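PDB 2W1J: putative sortase from Streptococcus pneumoniae, which probably acts as a class C sortase, a transpeptidase that helps to build the pilus fibre by covalently joining pilin subunits. Local coordinates for residues A[78-84]-A[91-96]; A[107-111]-A[162-167]. All coordinates share one frame; numbering follows the deposited sequence.

How the interactions relate
Along the chain the two contacts follow one another, interaction 1 closing before interaction 2 begins. Strand 76-82 leads through helix 86-91 into strand 93-95, and interaction 1 shuts this short connection by pairing the two strands side by side. The chain then enters strand 108-113, the next neighbour in the same sheet, and runs on through strands 135-139 and 144-155 before the loop 162-167 returns to residues 107-111 as interaction 2, closing a loop of about fifty residues. The centres lie about 17 Å apart, yet the two meet where the chain beyond strand 93-95 runs beside strand 108-113: Leu96 N probably bonds to Val111 O (3.0 Å), and Leu96 packs on Leu163.

Interaction 1: residues A[78-84]-A[91-96]; sequences LPVYAGT and QGAGHL
Pro79 O receives the N-H of Ala93 at 2.9 Å, the first of three backbone hydrogen bonds that step along the two strands. Ala93 O in turn accepts from Tyr81 N, and Tyr81 O takes the amide of His95 at 2.8 Å. Between these bonds the CA of Val80 lies 3.4 Å from Ala93 O and that of Gly94 makes a similar C-H...O contact with Tyr81 O. On one side of the sheet Val80 CG2 rests 4.2 Å from Ala93 CB, with Leu78 CD1 touching the same methyl. Tyr81 projects from the other side; chi1 of -61° puts CG beside the backbone N, opposite the carbonyl carbon, and CD1 comes near Ala93 O at the ring edge. Gln91 crosses the ring at about a right angle, with OE1 over one face and the amide plane turned 39° from it. The strands are parallel neighbours joined through helix 86-91, a beta-alpha-beta unit within the sortase domain. Beyond the paired residues the chain turns at Gly83, and Thr84 CG2 reaches His95 O at 3.7 Å. A water bridges Tyr81 OH (2.6 Å) and Gln91 O, and Arg65 also binds that hydroxyl. The His95 imidazole turns off from strand 76-82 and is held at both nitrogens, ND1 by Tyr56 OH and NE2 by Ser100 O.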
# COMPACT_ATOMS: atom_id res chain seq x y z
N LEU A 78 8.85 3.76 2.15
CA LEU A 78 8.08 4.81 1.48
C LEU A 78 6.84 5.18 2.28
O LEU A 78 6.12 4.30 2.74
CB LEU A 78 7.62 4.36 0.10
CG LEU A 78 8.66 4.27 -1.01
CD1 LEU A 78 7.96 3.76 -2.26
CD2 LEU A 78 9.30 5.63 -1.26
N PRO A 79 6.57 6.48 2.41
CA PRO A 79 5.30 6.87 3.00
C PRO A 79 4.16 6.48 2.07
O PRO A 79 4.33 6.46 0.84
CB PRO A 79 5.41 8.39 3.09
CG PRO A 79 6.35 8.77 1.98
CD PRO A 79 7.33 7.62 1.86
N VAL A 80 3.01 6.15 2.65
CA VAL A 80 1.83 5.75 1.89
C VAL A 80 0.75 6.80 2.06
O VAL A 80 0.41 7.18 3.19
CB VAL A 80 1.29 4.38 2.37
CG1 VAL A 80 0.03 4.01 1.62
CG2 VAL A 80 2.35 3.29 2.21
N TYR A 81 0.21 7.28 0.94
CA TYR A 81 -0.86 8.27 0.95
C TYR A 81 -2.12 7.65 0.39
O TYR A 81 -2.06 6.65 -0.32
CB TYR A 81 -0.49 9.48 0.08
CG TYR A 81 0.74 10.19 0.57
CD1 TYR A 81 2.01 9.84 0.13
CD2 TYR A 81 0.63 11.22 1.50
CE1 TYR A 81 3.13 10.49 0.61
CE2 TYR A 81 1.75 11.87 1.98
CZ TYR A 81 3.00 11.49 1.53
OH TYR A 81 4.11 12.16 2.01
N ALA A 82 -3.27 8.24 0.71
CA ALA A 82 -4.54 7.78 0.16
C ALA A 82 -4.65 8.05 -1.34
O ALA A 82 -4.26 9.11 -1.82
CB ALA A 82 -5.70 8.43 0.90
N GLY A 83 -5.18 7.08 -2.06
CA GLY A 83 -5.38 7.21 -3.50
C GLY A 83 -4.09 7.12 -4.29
O GLY A 83 -3.01 6.91 -3.73
N THR A 84 -4.20 7.30 -5.60
CA THR A 84 -3.08 7.07 -6.49
C THR A 84 -2.94 8.19 -7.51
O THR A 84 -2.42 7.98 -8.60
CB THR A 84 -3.20 5.71 -7.23
OG1 THR A 84 -4.48 5.60 -7.85
CG2 THR A 84 -3.02 4.55 -6.25
N GLN A 91 5.33 11.68 -4.68
CA GLN A 91 5.79 11.87 -3.31
C GLN A 91 6.12 10.57 -2.58
O GLN A 91 6.94 10.55 -1.66
CB GLN A 91 4.76 12.70 -2.53
CG GLN A 91 4.58 14.12 -3.05
CD GLN A 91 3.47 14.88 -2.34
OE1 GLN A 91 2.48 14.29 -1.92
NE2 GLN A 91 3.64 16.19 -2.23
N GLY A 92 5.50 9.47 -2.98
CA GLY A 92 5.70 8.19 -2.29
C GLY A 92 4.84 7.11 -2.90
O GLY A 92 4.69 7.06 -4.12
N ALA A 93 4.29 6.25 -2.06
CA ALA A 93 3.38 5.21 -2.51
C ALA A 93 1.93 5.65 -2.31
O ALA A 93 1.63 6.45 -1.40
CB ALA A 93 3.64 3.91 -1.76
N GLY A 94 1.04 5.13 -3.13
CA GLY A 94 -0.39 5.41 -3.01
C GLY A 94 -1.19 4.16 -2.74
O GLY A 94 -0.94 3.10 -3.31
N HIS A 95 -2.18 4.27 -1.87
CA HIS A 95 -3.09 3.16 -1.61
C HIS A 95 -4.15 3.12 -2.71
O HIS A 95 -4.76 4.14 -3.04
CB HIS A 95 -3.74 3.35 -0.25
CG HIS A 95 -4.82 2.36 0.02
ND1 HIS A 95 -6.16 2.65 -0.13
CD2 HIS A 95 -4.75 1.06 0.40
CE1 HIS A 95 -6.87 1.58 0.15
NE2 HIS A 95 -6.04 0.60 0.47
N LEU A 96 -4.36 1.93 -3.28
CA LEU A 96 -5.33 1.76 -4.35
C LEU A 96 -6.76 1.76 -3.82
O LEU A 96 -7.20 0.83 -3.15
CB LEU A 96 -5.05 0.48 -5.13
CG LEU A 96 -5.82 0.24 -6.44
CD1 LEU A 96 -5.61 1.37 -7.44
CD2 LEU A 96 -5.42 -1.09 -7.05
O HOH W 1 6.46 12.17 0.84

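Interaction 2: residues A[107-111]-A[162-167]; sequences STHAV and DLLIVP
Leu163 O meets a bridging water and the face of the His109 ring. The water donates to it at 2.7 Å and also to His109 O at 2.8 Å, tying the loop to the strand backbone, while the oxygen stands 3.6 Å above the ring plane and toward its rim. The ring edge is used as well. ND1 donates to Leu164 O at 2.9 Å in a nearly straight bond (163° at the hydrogen), with the oxygen close to the ring plane; seen from the acceptor, however, the donor sits well above the carbonyl plane. CE1 lies 3.2 Å from Asp162 O, near the ring plane too, so three successive loop carbonyls meet this imidazole, one over a face and two at the edge. With CG swung opposite the backbone N (chi1 -169°), the ring reaches out from the strand to the loop, and NE2 is secured by Thr173 OG1, which together with the ND1 bond should restrict rotation of the ring. Val111 CG2 makes an apolar contact with Leu163 CD2 at 4.0 Å, the two side chains crossing at about a right angle. Elsewhere a methyl packs on a backbone carbonyl, Ile165 CG2 lying 3.5 Å from Ser107 O. A second water accepts from Val166 N and lies within hydrogen-bonding distance of Thr108 O. Ser107 OG passes close to Pro167 CA and bonds to Gly168 N. The loop, which links strands 144-155 and 170-178 of the sortase domain, thus lies alongside strand 108-113, which pairs with strand 170-178, and Leu163 also packs on Leu188 of strand 185-194.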
# COMPACT_ATOMS: atom_id res chain seq x y z
N SER A 107 -9.47 -12.21 5.43
CA SER A 107 -10.27 -11.72 4.31
C SER A 107 -10.04 -10.23 4.05
O SER A 107 -10.97 -9.45 3.88
CB SER A 107 -11.75 -12.06 4.51
OG SER A 107 -11.89 -13.47 4.64
N THR A 108 -8.77 -9.85 3.97
CA THR A 108 -8.41 -8.48 3.63
C THR A 108 -7.33 -8.48 2.57
O THR A 108 -6.51 -9.40 2.50
CB THR A 108 -7.94 -7.67 4.86
OG1 THR A 108 -6.65 -8.14 5.27
CG2 THR A 108 -8.89 -7.84 6.03
N HIS A 109 -7.34 -7.46 1.70
CA HIS A 109 -6.31 -7.34 0.66
C HIS A 109 -6.12 -5.87 0.32
O HIS A 109 -6.95 -5.25 -0.35
CB HIS A 109 -6.70 -8.13 -0.60
CG HIS A 109 -5.59 -8.28 -1.59
ND1 HIS A 109 -5.72 -9.04 -2.73
CD2 HIS A 109 -4.32 -7.81 -1.61
CE1 HIS A 109 -4.60 -9.00 -3.42
NE2 HIS A 109 -3.72 -8.27 -2.75
N ALA A 110 -5.02 -5.32 0.82
CA ALA A 110 -4.64 -3.94 0.55
C ALA A 110 -3.63 -3.92 -0.59
O ALA A 110 -2.74 -4.77 -0.64
CB ALA A 110 -4.03 -3.31 1.79
N VAL A 111 -3.76 -2.92 -1.47
CA VAL A 111 -2.82 -2.78 -2.58
C VAL A 111 -2.14 -1.42 -2.48
O VAL A 111 -2.79 -0.39 -2.29
CB VAL A 111 -3.52 -2.95 -3.94
CG1 VAL A 111 -2.53 -2.75 -5.08
CG2 VAL A 111 -4.18 -4.33 -4.02
N ASP A 162 -6.49 -10.15 -9.56
CA ASP A 162 -5.51 -10.54 -8.56
C ASP A 162 -5.35 -9.50 -7.47
O ASP A 162 -4.48 -9.66 -6.60
CB ASP A 162 -4.16 -10.79 -9.22
CG ASP A 162 -4.25 -11.80 -10.33
OD1 ASP A 162 -4.51 -12.98 -10.03
OD2 ASP A 162 -4.08 -11.42 -11.51
N LEU A 163 -6.13 -8.43 -7.53
CA LEU A 163 -6.06 -7.32 -6.57
C LEU A 163 -7.22 -7.32 -5.60
O LEU A 163 -7.29 -6.45 -4.73
CB LEU A 163 -6.03 -5.99 -7.32
CG LEU A 163 -4.87 -5.83 -8.30
CD1 LEU A 163 -4.94 -4.46 -8.98
CD2 LEU A 163 -3.53 -6.00 -7.60
N LEU A 164 -8.13 -8.27 -5.75
CA LEU A 164 -9.35 -8.30 -4.95
C LEU A 164 -9.18 -9.16 -3.71
O LEU A 164 -8.26 -9.98 -3.62
CB LEU A 164 -10.51 -8.82 -5.80
CG LEU A 164 -10.83 -7.97 -7.03
CD1 LEU A 164 -11.98 -8.60 -7.80
CD2 LEU A 164 -11.15 -6.52 -6.65
N ILE A 165 -10.08 -9.01 -2.75
CA ILE A 165 -10.03 -9.81 -1.53
C ILE A 165 -10.16 -11.29 -1.87
O ILE A 165 -11.00 -11.67 -2.68
CB ILE A 165 -11.15 -9.39 -0.54
CG1 ILE A 165 -10.82 -8.01 0.04
CG2 ILE A 165 -11.33 -10.41 0.56
CD1 ILE A 165 -11.99 -7.37 0.76
N VAL A 166 -9.32 -12.10 -1.24
CA VAL A 166 -9.48 -13.55 -1.28
C VAL A 166 -9.96 -13.98 0.10
O VAL A 166 -9.25 -13.83 1.09
CB VAL A 166 -8.14 -14.25 -1.60
CG1 VAL A 166 -8.34 -15.76 -1.71
CG2 VAL A 166 -7.52 -13.68 -2.88
N PRO A 167 -11.20 -14.47 0.20
CA PRO A 167 -11.69 -14.90 1.51
C PRO A 167 -10.74 -15.88 2.21
O PRO A 167 -10.24 -16.81 1.57
CB PRO A 167 -13.02 -15.59 1.18
CG PRO A 167 -13.46 -14.95 -0.09
CD PRO A 167 -12.20 -14.68 -0.87
O HOH W 2 -7.52 -11.49 0.87
O HOH W 3 -8.70 -5.73 -2.54